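Local coordinates for protein putative N-acetylmuramoyl-L-alanine amidase,autolysin cwp6 (Peptoclostridium difficile, PDB 5J72) that probably cleaves the bond between N-acetylmuramoyl and L-alanine in peptidoglycan as a zinc-dependent cell-wall amidase and carries CWB2 modules that anchor it to the cell wall, at residues I33-M38 with Q76-N81; M42-T47 with G59-N64. One frame throughout, in Å; residues are numbered along the deposited sequence. Where two conformers were deposited one is given.

In the fold
Both interactions lie in the N-terminal domain, and interaction 2 is nested in the chain loop that interaction 1 closes. Their centres are about 10 Å apart. Strands 30-39 and 42-51, consecutive in the chain, are antiparallel neighbours and join the two: the backbone of Leu35 pairs with Ala46 and that of Phe37 with Leu44, with Phe37 N 2.9 Å from Leu44 O. Across the sheet the order is thus 76-81, 33-38, 42-47 and 59-64, tightly bonded in interaction 1 and spread apart in interaction 2. A bound calcium ion lies about 13 Å from the side chain of Leu35 and about 12 Å from that of Ile61, so neither contact forms its site.

Interaction 1 (I33-M38 with Q76-N81)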
ATOM      1  N   ILE A  33      15.641  11.694 -31.451  1.00 20.04           N
ATOM      2  CA  ILE A  33      14.609  11.151 -32.358  1.00 18.77           C
ATOM      3  C   ILE A  33      13.284  11.696 -31.867  1.00 17.80           C
ATOM      4  O   ILE A  33      13.168  12.082 -30.708  1.00 19.93           O
ATOM      5  CB  ILE A  33      14.528   9.624 -32.384  1.00 18.19           C
ATOM      6  CG1 ILE A  33      14.155   9.101 -30.965  1.00 19.13           C
ATOM      7  CG2 ILE A  33      15.916   9.045 -32.869  1.00 21.76           C
ATOM      8  CD1 ILE A  33      14.065   7.557 -31.001  1.00 19.00           C
ATOM      9  N   THR A  34      12.273  11.719 -32.740  1.00 20.08           N
ATOM     10  CA  THR A  34      10.960  12.198 -32.393  1.00 18.39           C
ATOM     11  C   THR A  34       9.949  11.116 -32.702  1.00 17.89           C
ATOM     12  O   THR A  34       9.905  10.609 -33.811  1.00 19.61           O
ATOM     13  CB  THR A  34      10.624  13.449 -33.184  1.00 19.97           C
ATOM     14  OG1 THR A  34      11.589  14.425 -32.854  1.00 21.25           O
ATOM     15  CG2 THR A  34       9.240  14.031 -32.797  1.00 19.59           C
ATOM     16  N   LEU A  35       9.147  10.760 -31.704  1.00 13.07           N
ATOM     17  CA  LEU A  35       8.103   9.735 -31.883  1.00 15.02           C
ATOM     18  C   LEU A  35       6.839  10.510 -32.178  1.00 18.43           C
ATOM     19  O   LEU A  35       6.571  11.523 -31.465  1.00 19.48           O
ATOM     20  CB  LEU A  35       7.938   8.990 -30.577  1.00 17.50           C
ATOM     21  CG  LEU A  35       8.883   7.736 -30.464  1.00 25.57           C
ATOM     22  CD1 LEU A  35      10.373   8.153 -30.543  1.00 27.63           C
ATOM     23  CD2 LEU A  35       8.526   7.034 -29.119  1.00 24.97           C
ATOM     24  N   ASN A  36       6.070  10.072 -33.186  1.00 16.97           N
ATOM     25  CA  ASN A  36       4.807  10.743 -33.482  1.00 15.73           C
ATOM     26  C   ASN A  36       3.711   9.728 -33.235  1.00 15.16           C
ATOM     27  O   ASN A  36       3.783   8.597 -33.693  1.00 17.30           O
ATOM     28  CB  ASN A  36       4.786  11.243 -34.943  1.00 19.04           C
ATOM     29  CG  ASN A  36       3.466  11.870 -35.265  1.00 30.91           C
ATOM     30  OD1 ASN A  36       2.515  11.126 -35.636  1.00 29.84           O
ATOM     31  ND2 ASN A  36       3.266  13.205 -35.038  1.00 29.30           N
ATOM     32  N   PHE A  37       2.682  10.143 -32.462  1.00 14.61           N
ATOM     33  CA  PHE A  37       1.518   9.271 -32.217  1.00 14.72           C
ATOM     34  C   PHE A  37       0.282   9.996 -32.716  1.00 16.86           C
ATOM     35  O   PHE A  37       0.316  11.227 -32.840  1.00 17.18           O
ATOM     36  CB  PHE A  37       1.301   9.120 -30.681  1.00 15.77           C
ATOM     37  CG  PHE A  37       2.521   8.593 -29.938  1.00 17.74           C
ATOM     38  CD1 PHE A  37       3.467   9.461 -29.421  1.00 21.94           C
ATOM     39  CD2 PHE A  37       2.708   7.251 -29.757  1.00 18.63           C
ATOM     40  CE1 PHE A  37       4.581   8.980 -28.716  1.00 21.28           C
ATOM     41  CE2 PHE A  37       3.833   6.758 -29.050  1.00 16.66           C
ATOM     42  CZ  PHE A  37       4.743   7.637 -28.544  1.00 16.56           C
ATOM     43  N   MET A  38      -0.833   9.261 -32.935  1.00 16.65           N
ATOM     44  CA  MET A  38      -2.077   9.945 -33.278  1.00 17.50           C
ATOM     45  C   MET A  38      -3.191   9.276 -32.546  1.00 17.38           C
ATOM     46  O   MET A  38      -3.156   8.051 -32.341  1.00 17.81           O
ATOM     47  CB  MET A  38      -2.474   9.799 -34.789  1.00 17.71           C
ATOM     48  CG  MET A  38      -1.498  10.508 -35.737  0.68 24.17           C
ATOM     49  SD  MET A  38      -1.717  12.330 -35.818  0.68 22.27           S
ATOM     50  CE  MET A  38      -3.292  12.456 -36.771  0.68 21.13           C
ATOM     51  N   GLN A  76       2.850   6.304 -34.890  1.00 15.97           N
ATOM     52  CA  GLN A  76       2.864   6.402 -36.377  1.00 15.25           C
ATOM     53  C   GLN A  76       4.251   6.355 -36.982  1.00 16.88           C
ATOM     54  O   GLN A  76       4.414   5.792 -38.062  1.00 18.88           O
ATOM     55  CB  GLN A  76       2.284   7.733 -36.795  1.00 17.62           C
ATOM     56  CG  GLN A  76       0.922   7.996 -36.097  1.00 20.30           C
ATOM     57  CD  GLN A  76      -0.098   7.061 -36.601  1.00 25.44           C
ATOM     58  OE1 GLN A  76      -0.393   7.042 -37.791  1.00 31.05           O
ATOM     59  NE2 GLN A  76      -0.717   6.277 -35.743  1.00 20.36           N
ATOM     60  N   SER A  77       5.225   6.917 -36.325  1.00 17.43           N
ATOM     61  CA  SER A  77       6.518   7.018 -36.952  1.00 18.94           C
ATOM     62  C   SER A  77       7.579   7.490 -36.008  1.00 20.29           C
ATOM     63  O   SER A  77       7.306   8.000 -34.918  1.00 18.54           O
ATOM     64  CB  SER A  77       6.437   8.037 -38.118  1.00 20.47           C
ATOM     65  OG  SER A  77       6.138   9.342 -37.621  1.00 20.64           O
ATOM     66  N   ILE A  78       8.838   7.320 -36.436  1.00 18.34           N
ATOM     67  CA  ILE A  78       9.968   7.852 -35.685  1.00 17.69           C
ATOM     68  C   ILE A  78      10.803   8.648 -36.641  1.00 18.53           C
ATOM     69  O   ILE A  78      11.154   8.130 -37.715  1.00 19.62           O
ATOM     70  CB  ILE A  78      10.833   6.685 -35.100  1.00 19.72           C
ATOM     71  CG1 ILE A  78      10.025   5.923 -34.061  1.00 18.26           C
ATOM     72  CG2 ILE A  78      12.113   7.293 -34.482  1.00 18.95           C
ATOM     73  CD1 ILE A  78      10.772   4.656 -33.479  1.00 22.25           C
ATOM     74  N   LYS A  79      11.131   9.892 -36.283  1.00 18.75           N
ATOM     75  CA  LYS A  79      11.963  10.683 -37.150  1.00 19.42           C
ATOM     76  C   LYS A  79      13.350  10.767 -36.486  1.00 19.79           C
ATOM     77  O   LYS A  79      13.417  11.108 -35.301  1.00 20.86           O
ATOM     78  CB  LYS A  79      11.410  12.141 -37.291  1.00 17.55           C
ATOM     79  CG  LYS A  79      12.345  13.016 -38.172  1.00 18.12           C
ATOM     80  CD  LYS A  79      11.670  14.368 -38.583  1.00 21.02           C
ATOM     81  CE  LYS A  79      12.669  15.345 -39.128  1.00 23.01           C
ATOM     82  NZ  LYS A  79      11.973  16.529 -39.725  1.00 21.16           N
ATOM     83  N   ILE A  80      14.401  10.459 -37.230  1.00 20.05           N
ATOM     84  CA  ILE A  80      15.767  10.533 -36.701  1.00 20.03           C
ATOM     85  C   ILE A  80      16.332  11.894 -37.022  1.00 23.45           C
ATOM     86  O   ILE A  80      16.478  12.237 -38.196  1.00 24.74           O
ATOM     87  CB  ILE A  80      16.554   9.389 -37.334  1.00 23.56           C
ATOM     88  CG1 ILE A  80      15.856   8.042 -36.963  1.00 23.74           C
ATOM     89  CG2 ILE A  80      18.029   9.439 -36.870  1.00 23.75           C
ATOM     90  CD1 ILE A  80      16.322   6.837 -37.835  1.00 26.12           C
ATOM     91  N   ASN A  81      16.620  12.666 -35.996  1.00 21.23           N
ATOM     92  CA  ASN A  81      17.057  14.048 -36.223  1.00 24.14           C
ATOM     93  C   ASN A  81      18.607  14.175 -36.442  1.00 26.71           C
ATOM     94  O   ASN A  81      19.250  14.820 -35.614  1.00 30.68           O
ATOM     95  CB  ASN A  81      16.601  14.901 -35.026  1.00 25.58           C
ATOM     96  CG  ASN A  81      15.084  14.851 -34.812  1.00 27.06           C
ATOM     97  OD1 ASN A  81      14.319  14.972 -35.804  1.00 26.83           O
ATOM     98  ND2 ASN A  81      14.567  14.652 -33.577  1.00 24.34           N
TER
HETATM   99  O   HOH W   1       8.007  10.953 -36.243  1.00 26.03           O
HETATM  100  O   HOH W   2      11.652  16.114 -35.273  1.00 29.06           O
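Strands 33-38 and 76-81 run antiparallel, their axes 4.6 Å apart at the closest point. Thr34 and Lys79 form a hydrogen-bonded pair, each N reaching the other's O, and Asn36 N donates to Ser77 O at 3.0 Å. Beyond this the regular pattern breaks in a classic beta bulge: Gln76 and Ser77 both face Asn36, whose O takes a short, straight bond from Gln76 N (2.7 Å, 168°) and a weak one from Ser77 N.

Gln76 starts with CB lying 3.6 Å from both O and OD1 of Asn36. At CG, anti to its own carbonyl carbon, the chain meets Met38 CG at 3.5 Å and Asn36 OD1 equally closely. The bend at chi2 (-68°) then lays CD across the Met38 side chain at about a right angle; OE1 only grazes Met38 CG, while NE2 passes Met38 CB and turns to the carbonyl of Glu74.

At the other end Asn81 ND2 gives Thr34 OG1 a nearly straight bond of 3.1 Å in the plane of its amide, and also reaches Ser32 OG. A water bridges Asn81 OD1 and Thr34 OG1; another joins Thr34 O to Ser77 OG. On the opposite face Ile78 is flanked by Ile33 and Leu35, with its CG2 4.0 Å from Ile33 CB.

The chemistry thus divides by face: buried aliphatic groups on the side of Ile33, Leu35 and Ile78, and a hydrated polar network on the other, where Asn81 ND2, one water and Thr47 OG1 of the adjoining strand grip the Thr34 hydroxyl, which probably fixes its rotation.

Interaction 2 (M42-T47 with G59-N64); sequences MPLEAT and GVINYN
A beta hairpin made of strands 42-51 and 56-63 splays apart here, and two waters bridge the strands. The short segments approach no closer than 6.3 Å between axes, and no direct hydrogen bond links them. One water donates to Glu45 O and accepts from Asn62 N, at 2.7 and 2.8 Å respectively. The other does the same between Thr47 O and Val60 N, so each water links a carbonyl to an N-H across the gap, much as a direct backbone bond would.

Leu44 and Ala46 turn their side chains from strand 42-47 toward the partner strand. Leu44, with CG anti to its backbone N (chi1 177°), reaches across to the far strand. Its CD1 lies 3.6 Å from Asn62 O. Its CD2 slants onto the Tyr63 ring, equally near CD2 and CE2, and also meets Ile61 CG2 at 3.9 Å. That same Ile61 methyl rests 3.4 Å above the plane of the Tyr63 ring, offset toward the rim, so leucine, isoleucine and tyrosine form one apolar cluster. Farther along, Ala46 CB packs against Ile61 CG1 at 3.7 Å. Tyr63 is the centre of an inverse gamma turn.

Strand 30-39 pairs with the outer side of 42-47, and strand 16-24 with 59-63, through backbone bonds such as Ile61 with Ser18. Ile61 also packs on Phe37 of strand 30-39, so the splayed hairpin lies between strands 16-24 and 30-39, with Trp73 of strand 72-82 against its Leu44 and Tyr63.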
ATOM      1  N   MET A  42      -5.795  13.662 -33.997  1.00 21.34           N
ATOM      2  CA  MET A  42      -4.982  14.567 -33.179  1.00 15.93           C
ATOM      3  C   MET A  42      -3.561  13.983 -32.955  1.00 19.15           C
ATOM      4  O   MET A  42      -3.427  12.848 -32.562  1.00 17.86           O
ATOM      5  CB  MET A  42      -5.662  14.741 -31.785  1.00 19.01           C
ATOM      6  CG  MET A  42      -4.842  15.613 -30.842  1.00 23.05           C
ATOM      7  SD  MET A  42      -5.822  15.869 -29.333  1.00 26.62           S
ATOM      8  CE  MET A  42      -6.959  17.205 -29.859  1.00 30.67           C
ATOM      9  N   PRO A  43      -2.526  14.764 -33.201  1.00 20.52           N
ATOM     10  CA  PRO A  43      -1.131  14.306 -33.025  1.00 20.85           C
ATOM     11  C   PRO A  43      -0.590  14.590 -31.641  1.00 21.91           C
ATOM     12  O   PRO A  43      -1.023  15.522 -30.948  1.00 19.64           O
ATOM     13  CB  PRO A  43      -0.372  15.119 -34.084  1.00 21.53           C
ATOM     14  CG  PRO A  43      -1.141  16.485 -34.092  1.00 23.88           C
ATOM     15  CD  PRO A  43      -2.614  16.112 -33.850  1.00 21.39           C
ATOM     16  N   LEU A  44       0.378  13.789 -31.237  1.00 17.24           N
ATOM     17  CA  LEU A  44       1.071  13.951 -29.946  1.00 18.19           C
ATOM     18  C   LEU A  44       2.526  13.569 -30.260  1.00 18.70           C
ATOM     19  O   LEU A  44       2.740  12.546 -30.916  1.00 17.85           O
ATOM     20  CB  LEU A  44       0.545  12.941 -28.938  1.00 18.25           C
ATOM     21  CG  LEU A  44       1.290  13.013 -27.543  1.00 21.35           C
ATOM     22  CD1 LEU A  44       0.868  14.238 -26.830  1.00 25.57           C
ATOM     23  CD2 LEU A  44       0.830  11.860 -26.686  1.00 23.34           C
ATOM     24  N   GLU A  45       3.495  14.336 -29.869  1.00 16.95           N
ATOM     25  CA  GLU A  45       4.860  13.921 -30.171  1.00 19.75           C
ATOM     26  C   GLU A  45       5.745  14.032 -28.928  1.00 20.92           C
ATOM     27  O   GLU A  45       5.381  14.676 -27.940  1.00 17.90           O
ATOM     28  CB  GLU A  45       5.453  14.724 -31.328  0.53 22.83           C
ATOM     29  CG  GLU A  45       5.754  16.175 -31.031  0.53 24.64           C
ATOM     30  CD  GLU A  45       6.552  16.800 -32.160  0.53 26.51           C
ATOM     31  OE1 GLU A  45       7.616  17.407 -31.899  0.53 18.62           O
ATOM     32  OE2 GLU A  45       6.103  16.672 -33.316  0.53 26.19           O
ATOM     33  N   ALA A  46       6.888  13.323 -28.969  1.00 18.45           N
ATOM     34  CA  ALA A  46       7.852  13.374 -27.860  1.00 20.20           C
ATOM     35  C   ALA A  46       9.236  13.291 -28.459  1.00 19.86           C
ATOM     36  O   ALA A  46       9.473  12.472 -29.378  1.00 19.50           O
ATOM     37  CB  ALA A  46       7.646  12.210 -26.916  1.00 18.45           C
ATOM     38  N   THR A  47      10.166  14.125 -27.974  1.00 20.70           N
ATOM     39  CA  THR A  47      11.536  14.073 -28.497  1.00 22.30           C
ATOM     40  C   THR A  47      12.404  13.380 -27.459  1.00 22.49           C
ATOM     41  O   THR A  47      12.347  13.735 -26.290  1.00 23.75           O
ATOM     42  CB  THR A  47      12.006  15.492 -28.846  1.00 27.96           C
ATOM     43  OG1 THR A  47      11.267  15.826 -30.019  1.00 30.01           O
ATOM     44  CG2 THR A  47      13.511  15.561 -29.206  1.00 29.83           C
ATOM     45  N   GLY A  59      13.542  10.070 -22.935  1.00 20.33           N
ATOM     46  CA  GLY A  59      12.836  11.323 -22.739  1.00 18.71           C
ATOM     47  C   GLY A  59      11.524  10.994 -22.092  1.00 23.64           C
ATOM     48  O   GLY A  59      11.277   9.868 -21.602  1.00 21.96           O
ATOM     49  N   VAL A  60      10.622  11.996 -22.115  1.00 19.97           N
ATOM     50  CA  VAL A  60       9.344  11.831 -21.458  1.00 19.43           C
ATOM     51  C   VAL A  60       8.171  12.137 -22.396  1.00 20.92           C
ATOM     52  O   VAL A  60       8.267  13.131 -23.100  1.00 21.90           O
ATOM     53  CB  VAL A  60       9.341  12.850 -20.286  1.00 21.72           C
ATOM     54  CG1 VAL A  60       7.941  12.854 -19.601  1.00 21.84           C
ATOM     55  CG2 VAL A  60      10.482  12.502 -19.251  1.00 23.08           C
ATOM     56  N   ILE A  61       7.126  11.314 -22.457  1.00 17.57           N
ATOM     57  CA  ILE A  61       5.962  11.669 -23.267  1.00 16.54           C
ATOM     58  C   ILE A  61       5.035  12.440 -22.284  1.00 20.13           C
ATOM     59  O   ILE A  61       4.785  11.963 -21.178  1.00 20.63           O
ATOM     60  CB  ILE A  61       5.236  10.391 -23.812  1.00 16.99           C
ATOM     61  CG1 ILE A  61       6.219   9.585 -24.739  1.00 17.35           C
ATOM     62  CG2 ILE A  61       3.941  10.822 -24.585  1.00 16.51           C
ATOM     63  CD1 ILE A  61       5.726   8.099 -24.897  1.00 17.82           C
ATOM     64  N   ASN A  62       4.551  13.636 -22.677  1.00 17.38           N
ATOM     65  CA  ASN A  62       3.649  14.422 -21.823  1.00 18.33           C
ATOM     66  C   ASN A  62       2.255  14.325 -22.465  1.00 17.60           C
ATOM     67  O   ASN A  62       2.083  14.876 -23.547  1.00 18.65           O
ATOM     68  CB  ASN A  62       4.122  15.903 -21.838  1.00 21.82           C
ATOM     69  CG  ASN A  62       5.428  15.997 -21.042  1.00 33.03           C
ATOM     70  OD1 ASN A  62       5.375  15.967 -19.799  1.00 37.26           O
ATOM     71  ND2 ASN A  62       6.607  16.084 -21.648  1.00 35.37           N
ATOM     72  N   TYR A  63       1.323  13.643 -21.847  1.00 16.81           N
ATOM     73  CA  TYR A  63       0.005  13.439 -22.406  1.00 14.95           C
ATOM     74  C   TYR A  63      -0.862  14.700 -22.096  1.00 18.07           C
ATOM     75  O   TYR A  63      -1.829  14.622 -21.343  1.00 19.78           O
ATOM     76  CB  TYR A  63      -0.608  12.165 -21.771  1.00 15.14           C
ATOM     77  CG  TYR A  63       0.102  10.942 -22.325  1.00 18.27           C
ATOM     78  CD1 TYR A  63       1.156  10.346 -21.632  1.00 19.03           C
ATOM     79  CD2 TYR A  63      -0.252  10.405 -23.566  1.00 18.73           C
ATOM     80  CE1 TYR A  63       1.825   9.237 -22.156  1.00 16.87           C
ATOM     81  CE2 TYR A  63       0.430   9.322 -24.110  1.00 16.39           C
ATOM     82  CZ  TYR A  63       1.463   8.739 -23.397  1.00 16.24           C
ATOM     83  OH  TYR A  63       2.177   7.729 -23.955  1.00 15.11           O
ATOM     84  N   ASN A  64      -0.425  15.710 -22.855  0.52 14.43           N
ATOM     85  CA  ASN A  64      -1.092  16.976 -22.608  0.52 18.50           C
ATOM     86  C   ASN A  64      -2.053  17.354 -23.729  0.52 19.41           C
ATOM     87  O   ASN A  64      -2.291  18.544 -23.915  0.52 20.34           O
ATOM     88  CB  ASN A  64      -0.041  18.091 -22.483  0.52 19.59           C
ATOM     89  CG  ASN A  64       0.812  18.059 -21.248  0.52 24.10           C
ATOM     90  OD1 ASN A  64       1.868  18.727 -21.231  0.52 27.04           O
ATOM     91  ND2 ASN A  64       0.453  17.323 -20.178  0.52 22.46           N
TER
HETATM   92  O   HOH W   3       5.188  14.671 -25.235  1.00 24.00           O
HETATM   93  O   HOH W   4      11.398  14.262 -23.676  1.00 30.28           O